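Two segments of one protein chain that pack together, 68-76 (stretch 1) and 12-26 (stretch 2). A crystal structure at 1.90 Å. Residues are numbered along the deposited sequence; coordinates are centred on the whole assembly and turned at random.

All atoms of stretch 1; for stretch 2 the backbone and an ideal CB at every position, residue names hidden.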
# COMPACT_ATOMS: atom_id res chain seq x y z
N VAL A 68 -18.61 8.44 -8.32
CA VAL A 68 -17.93 7.52 -9.21
C VAL A 68 -16.50 8.01 -9.42
O VAL A 68 -16.23 9.20 -9.57
CB VAL A 68 -18.72 7.35 -10.53
CG1 VAL A 68 -18.99 8.68 -11.21
CG2 VAL A 68 -18.01 6.35 -11.46
N PHE A 69 -15.59 7.05 -9.40
CA PHE A 69 -14.17 7.30 -9.18
C PHE A 69 -13.40 6.40 -10.14
O PHE A 69 -13.78 5.25 -10.34
CB PHE A 69 -13.86 6.95 -7.71
CG PHE A 69 -12.53 7.42 -7.23
CD1 PHE A 69 -12.39 8.66 -6.65
CD2 PHE A 69 -11.42 6.58 -7.29
CE1 PHE A 69 -11.18 9.09 -6.17
CE2 PHE A 69 -10.19 6.99 -6.81
CZ PHE A 69 -10.07 8.25 -6.24
N GLU A 70 -12.33 6.93 -10.74
CA GLU A 70 -11.48 6.17 -11.66
C GLU A 70 -10.11 5.96 -11.03
O GLU A 70 -9.53 6.89 -10.47
CB GLU A 70 -11.37 6.92 -12.99
CG GLU A 70 -10.41 6.31 -13.98
CD GLU A 70 -10.45 7.04 -15.31
OE1 GLU A 70 -10.85 8.23 -15.33
OE2 GLU A 70 -10.10 6.43 -16.34
N THR A 71 -9.60 4.73 -11.10
CA THR A 71 -8.24 4.41 -10.66
C THR A 71 -7.54 3.66 -11.79
O THR A 71 -8.11 2.71 -12.34
CB THR A 71 -8.24 3.53 -9.39
OG1 THR A 71 -8.83 4.24 -8.29
CG2 THR A 71 -6.82 3.15 -8.99
N ASN A 72 -6.31 4.07 -12.14
CA ASN A 72 -5.50 3.36 -13.13
C ASN A 72 -4.20 2.90 -12.48
O ASN A 72 -3.50 3.71 -11.86
CB ASN A 72 -5.17 4.25 -14.33
CG ASN A 72 -6.37 4.51 -15.23
OD1 ASN A 72 -7.52 4.22 -14.88
ND2 ASN A 72 -6.11 5.08 -16.40
N VAL A 73 -3.89 1.62 -12.63
CA VAL A 73 -2.68 1.02 -12.04
C VAL A 73 -1.98 0.21 -13.12
O VAL A 73 -2.64 -0.57 -13.82
CB VAL A 73 -3.00 0.11 -10.84
CG1 VAL A 73 -1.78 -0.76 -10.47
CG2 VAL A 73 -3.42 0.94 -9.63
N ASP A 74 -0.67 0.40 -13.26
CA ASP A 74 0.17 -0.48 -14.07
C ASP A 74 0.89 -1.45 -13.15
O ASP A 74 1.50 -1.04 -12.16
CB ASP A 74 1.19 0.31 -14.89
CG ASP A 74 0.58 0.99 -16.10
OD1 ASP A 74 -0.62 0.78 -16.37
OD2 ASP A 74 1.29 1.75 -16.77
N GLN A 75 0.82 -2.74 -13.48
CA GLN A 75 1.31 -3.81 -12.62
C GLN A 75 2.47 -4.51 -13.31
O GLN A 75 2.38 -4.84 -14.50
CB GLN A 75 0.18 -4.80 -12.31
CG GLN A 75 0.60 -6.09 -11.62
CD GLN A 75 -0.61 -6.97 -11.29
OE1 GLN A 75 -1.09 -6.99 -10.16
NE2 GLN A 75 -1.11 -7.69 -12.29
N ARG A 76 3.56 -4.73 -12.57
CA ARG A 76 4.76 -5.30 -13.16
C ARG A 76 5.15 -6.64 -12.57
O ARG A 76 6.11 -7.25 -13.05
CB ARG A 76 5.95 -4.33 -13.03
CG ARG A 76 5.80 -3.05 -13.83
CD ARG A 76 6.90 -2.05 -13.48
NE ARG A 76 6.74 -1.49 -12.14
CZ ARG A 76 5.95 -0.46 -11.85
NH1 ARG A 76 5.24 0.11 -12.81
NH2 ARG A 76 5.87 -0.01 -10.60
N UNK A 12 -9.88 -10.03 -5.84
CA UNK A 12 -9.28 -9.30 -4.73
C UNK A 12 -8.29 -8.25 -5.22
O UNK A 12 -8.22 -7.15 -4.66
CB UNK A 12 -8.58 -10.27 -3.77
N UNK A 13 -7.53 -8.54 -6.28
CA UNK A 13 -6.52 -7.58 -6.74
C UNK A 13 -7.19 -6.28 -7.16
O UNK A 13 -6.65 -5.19 -6.94
CB UNK A 13 -5.71 -8.16 -7.90
N UNK A 14 -8.38 -6.37 -7.77
CA UNK A 14 -9.07 -5.15 -8.20
C UNK A 14 -9.53 -4.35 -6.99
O UNK A 14 -9.43 -3.12 -6.97
CB UNK A 14 -10.26 -5.49 -9.10
N UNK A 15 -10.09 -5.03 -5.98
CA UNK A 15 -10.48 -4.32 -4.77
C UNK A 15 -9.27 -3.65 -4.12
O UNK A 15 -9.36 -2.49 -3.69
CB UNK A 15 -11.15 -5.28 -3.78
N UNK A 16 -8.13 -4.34 -4.08
CA UNK A 16 -6.94 -3.75 -3.47
C UNK A 16 -6.45 -2.55 -4.27
O UNK A 16 -6.12 -1.51 -3.69
CB UNK A 16 -5.83 -4.79 -3.35
N UNK A 17 -6.44 -2.65 -5.60
CA UNK A 17 -6.00 -1.50 -6.40
C UNK A 17 -6.99 -0.34 -6.30
O UNK A 17 -6.58 0.83 -6.31
CB UNK A 17 -5.82 -1.91 -7.86
N UNK A 18 -8.29 -0.64 -6.23
CA UNK A 18 -9.25 0.43 -5.97
C UNK A 18 -8.95 1.13 -4.64
O UNK A 18 -9.05 2.36 -4.53
CB UNK A 18 -10.67 -0.13 -5.96
N UNK A 19 -8.61 0.36 -3.62
CA UNK A 19 -8.33 0.96 -2.32
C UNK A 19 -7.02 1.75 -2.35
O UNK A 19 -6.91 2.78 -1.68
CB UNK A 19 -8.27 -0.12 -1.24
N UNK A 20 -6.04 1.28 -3.12
CA UNK A 20 -4.82 2.07 -3.33
C UNK A 20 -5.16 3.41 -3.97
O UNK A 20 -4.62 4.45 -3.58
CB UNK A 20 -3.82 1.31 -4.20
N UNK A 21 -6.03 3.40 -4.98
CA UNK A 21 -6.42 4.65 -5.60
C UNK A 21 -7.08 5.60 -4.62
O UNK A 21 -6.81 6.80 -4.63
CB UNK A 21 -7.36 4.38 -6.77
N UNK A 22 -7.99 5.08 -3.79
CA UNK A 22 -8.61 5.93 -2.78
C UNK A 22 -7.59 6.44 -1.78
O UNK A 22 -7.69 7.58 -1.31
CB UNK A 22 -9.72 5.17 -2.05
N UNK A 23 -6.60 5.61 -1.44
CA UNK A 23 -5.49 6.01 -0.57
C UNK A 23 -4.73 7.20 -1.15
O UNK A 23 -4.45 8.18 -0.45
CB UNK A 23 -4.53 4.84 -0.36
N UNK A 24 -4.37 7.13 -2.43
CA UNK A 24 -3.64 8.23 -3.06
C UNK A 24 -4.46 9.51 -3.04
O UNK A 24 -3.98 10.57 -2.61
CB UNK A 24 -3.26 7.87 -4.50
N UNK A 25 -5.73 9.42 -3.45
CA UNK A 25 -6.61 10.59 -3.45
C UNK A 25 -6.80 11.15 -2.05
O UNK A 25 -6.64 12.36 -1.82
CB UNK A 25 -7.97 10.23 -4.05
N UNK A 26 -7.17 10.29 -1.10
CA UNK A 26 -7.45 10.77 0.26
C UNK A 26 -6.24 11.46 0.87
O UNK A 26 -6.38 12.46 1.59
CB UNK A 26 -7.89 9.61 1.16

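Stretch 2 is a helix that crosses the strand of stretch 1 at 108°. The strand offers Phe69, Thr71, Val73 and Gln75, all pointing toward the helix.

Position 12 lies out of reach. It is Leu12.

Position 13 points toward the strand, but its ideal CB is 5.3 Å from Gln75 OE1. A medium apolar or polar side chain would suit. It is Val13, whose CG2 reaches to 3.9 Å from Gln75 OE1.

Positions 14, 15 and 16 have nothing of stretch 1 near their CB atoms. They are Val14, Lys15 and Leu16.

Position 17 points toward the strand, with its ideal CB 4.1 Å from Val73 CG2. Farther along, Gln75 offers a side-chain amide. Leucine or methionine could cover the valine; a long side chain with a polar tip could also reach the amide. It is Tyr17, chi1 m. Val73 CG1 sits over the ring face, 3.8 Å from the centroid. Tyr17 OH donates a hydrogen bond to Gln75 OE1 at 2.7 Å.

Position 18 points away; stretch 1 sets little preference, and its nearest atom to the ideal CB is Thr71 OG1, at 5.3 Å. It is Ala18. Position 19 also points away and is free of the strand. It is Thr19, whose OG1 donates a hydrogen bond to Lys15 O at 2.8 Å.

Position 20 points sideways, with Val73 CG2 5.5 Å from its ideal CB. Aliphatic residues are reasonable. It is Val20, which makes no close contact.

Position 21 is the tightest. Its ideal CB would lie 2.1 Å from Thr71 OG1, a clash. Its backbone angles are ordinary helical ones, so the demand for glycine comes from space. It is Gly21. Its CA comes to 3.6 Å from Thr71 OG1, and the CA atoms of Gly21 and Thr71 are 5.4 Å apart. Thr71 OG1 has no hydrogen-bond partner in the model.

Position 22 points sideways, but its ideal CB is 5.1 Å from Phe69 CE2. A branched or flexible apolar side chain could turn onto the ring. It is Leu22, chi1 m, with CD2 over the Phe69 face, 3.8 Å from the centroid.

Positions 23 and 24 find nothing of stretch 1 near their CB atoms. They are His23 and Arg24, both hydrogen-bonded elsewhere in the structure.

Position 25 points toward Phe69, its ideal CB 3.6 Å from Phe69 CZ. Apolar or aromatic residues suit. It is Tyr25, chi1 t, whose ring face receives the Phe69 edge, planes at 86°.

Position 26 is Asn26, unconstrained here.

Stretch 2 (12-26) LVVKLYATVGLHRYN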
# COMPACT_ATOMS: atom_id res chain seq x y z
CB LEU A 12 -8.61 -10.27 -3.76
CG LEU A 12 -7.92 -9.66 -2.52
CD1 LEU A 12 -8.86 -8.72 -1.78
CD2 LEU A 12 -7.43 -10.77 -1.59
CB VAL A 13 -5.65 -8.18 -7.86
CG1 VAL A 13 -6.45 -8.46 -9.13
CG2 VAL A 13 -4.48 -7.26 -8.19
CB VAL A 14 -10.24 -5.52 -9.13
CG1 VAL A 14 -11.04 -4.29 -9.49
CG2 VAL A 14 -9.71 -6.18 -10.40
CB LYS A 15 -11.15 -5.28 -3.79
CG LYS A 15 -11.58 -4.61 -2.51
CD LYS A 15 -12.24 -5.59 -1.55
CE LYS A 15 -12.39 -4.97 -0.17
NZ LYS A 15 -12.98 -5.96 0.78
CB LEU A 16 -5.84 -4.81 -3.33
CG LEU A 16 -6.10 -5.93 -2.31
CD1 LEU A 16 -5.05 -7.03 -2.43
CD2 LEU A 16 -6.15 -5.39 -0.90
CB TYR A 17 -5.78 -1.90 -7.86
CG TYR A 17 -4.52 -2.69 -8.04
CD1 TYR A 17 -3.51 -2.65 -7.09
CD2 TYR A 17 -4.32 -3.50 -9.17
CE1 TYR A 17 -2.34 -3.39 -7.23
CE2 TYR A 17 -3.13 -4.24 -9.32
CZ TYR A 17 -2.16 -4.17 -8.35
OH TYR A 17 -0.99 -4.89 -8.48
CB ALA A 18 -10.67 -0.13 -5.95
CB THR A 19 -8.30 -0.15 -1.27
OG1 THR A 19 -9.52 -0.89 -1.36
CG2 THR A 19 -8.14 0.42 0.14
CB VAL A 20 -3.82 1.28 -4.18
CG1 VAL A 20 -2.66 2.19 -4.63
CG2 VAL A 20 -3.28 0.10 -3.39
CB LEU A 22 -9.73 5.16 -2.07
CG LEU A 22 -10.95 4.89 -2.96
CD1 LEU A 22 -11.90 4.04 -2.20
CD2 LEU A 22 -11.62 6.20 -3.33
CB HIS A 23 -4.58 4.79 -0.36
CG HIS A 23 -3.19 5.09 0.10
ND1 HIS A 23 -2.90 5.90 1.18
CD2 HIS A 23 -1.99 4.63 -0.35
CE1 HIS A 23 -1.59 5.94 1.36
NE2 HIS A 23 -1.01 5.17 0.45
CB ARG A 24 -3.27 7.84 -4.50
CG ARG A 24 -2.65 8.97 -5.33
CD ARG A 24 -2.16 8.47 -6.68
NE ARG A 24 -1.53 9.54 -7.46
CZ ARG A 24 -2.17 10.30 -8.34
NH1 ARG A 24 -3.46 10.12 -8.57
NH2 ARG A 24 -1.52 11.25 -9.00
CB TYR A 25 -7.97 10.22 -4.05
CG TYR A 25 -8.90 11.39 -4.19
CD1 TYR A 25 -8.83 12.24 -5.29
CD2 TYR A 25 -9.86 11.65 -3.21
CE1 TYR A 25 -9.69 13.32 -5.42
CE2 TYR A 25 -10.72 12.73 -3.33
CZ TYR A 25 -10.63 13.56 -4.43
OH TYR A 25 -11.48 14.63 -4.56
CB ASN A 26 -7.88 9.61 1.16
CG ASN A 26 -9.30 9.18 0.92
OD1 ASN A 26 -10.15 9.98 0.50
ND2 ASN A 26 -9.58 7.91 1.19
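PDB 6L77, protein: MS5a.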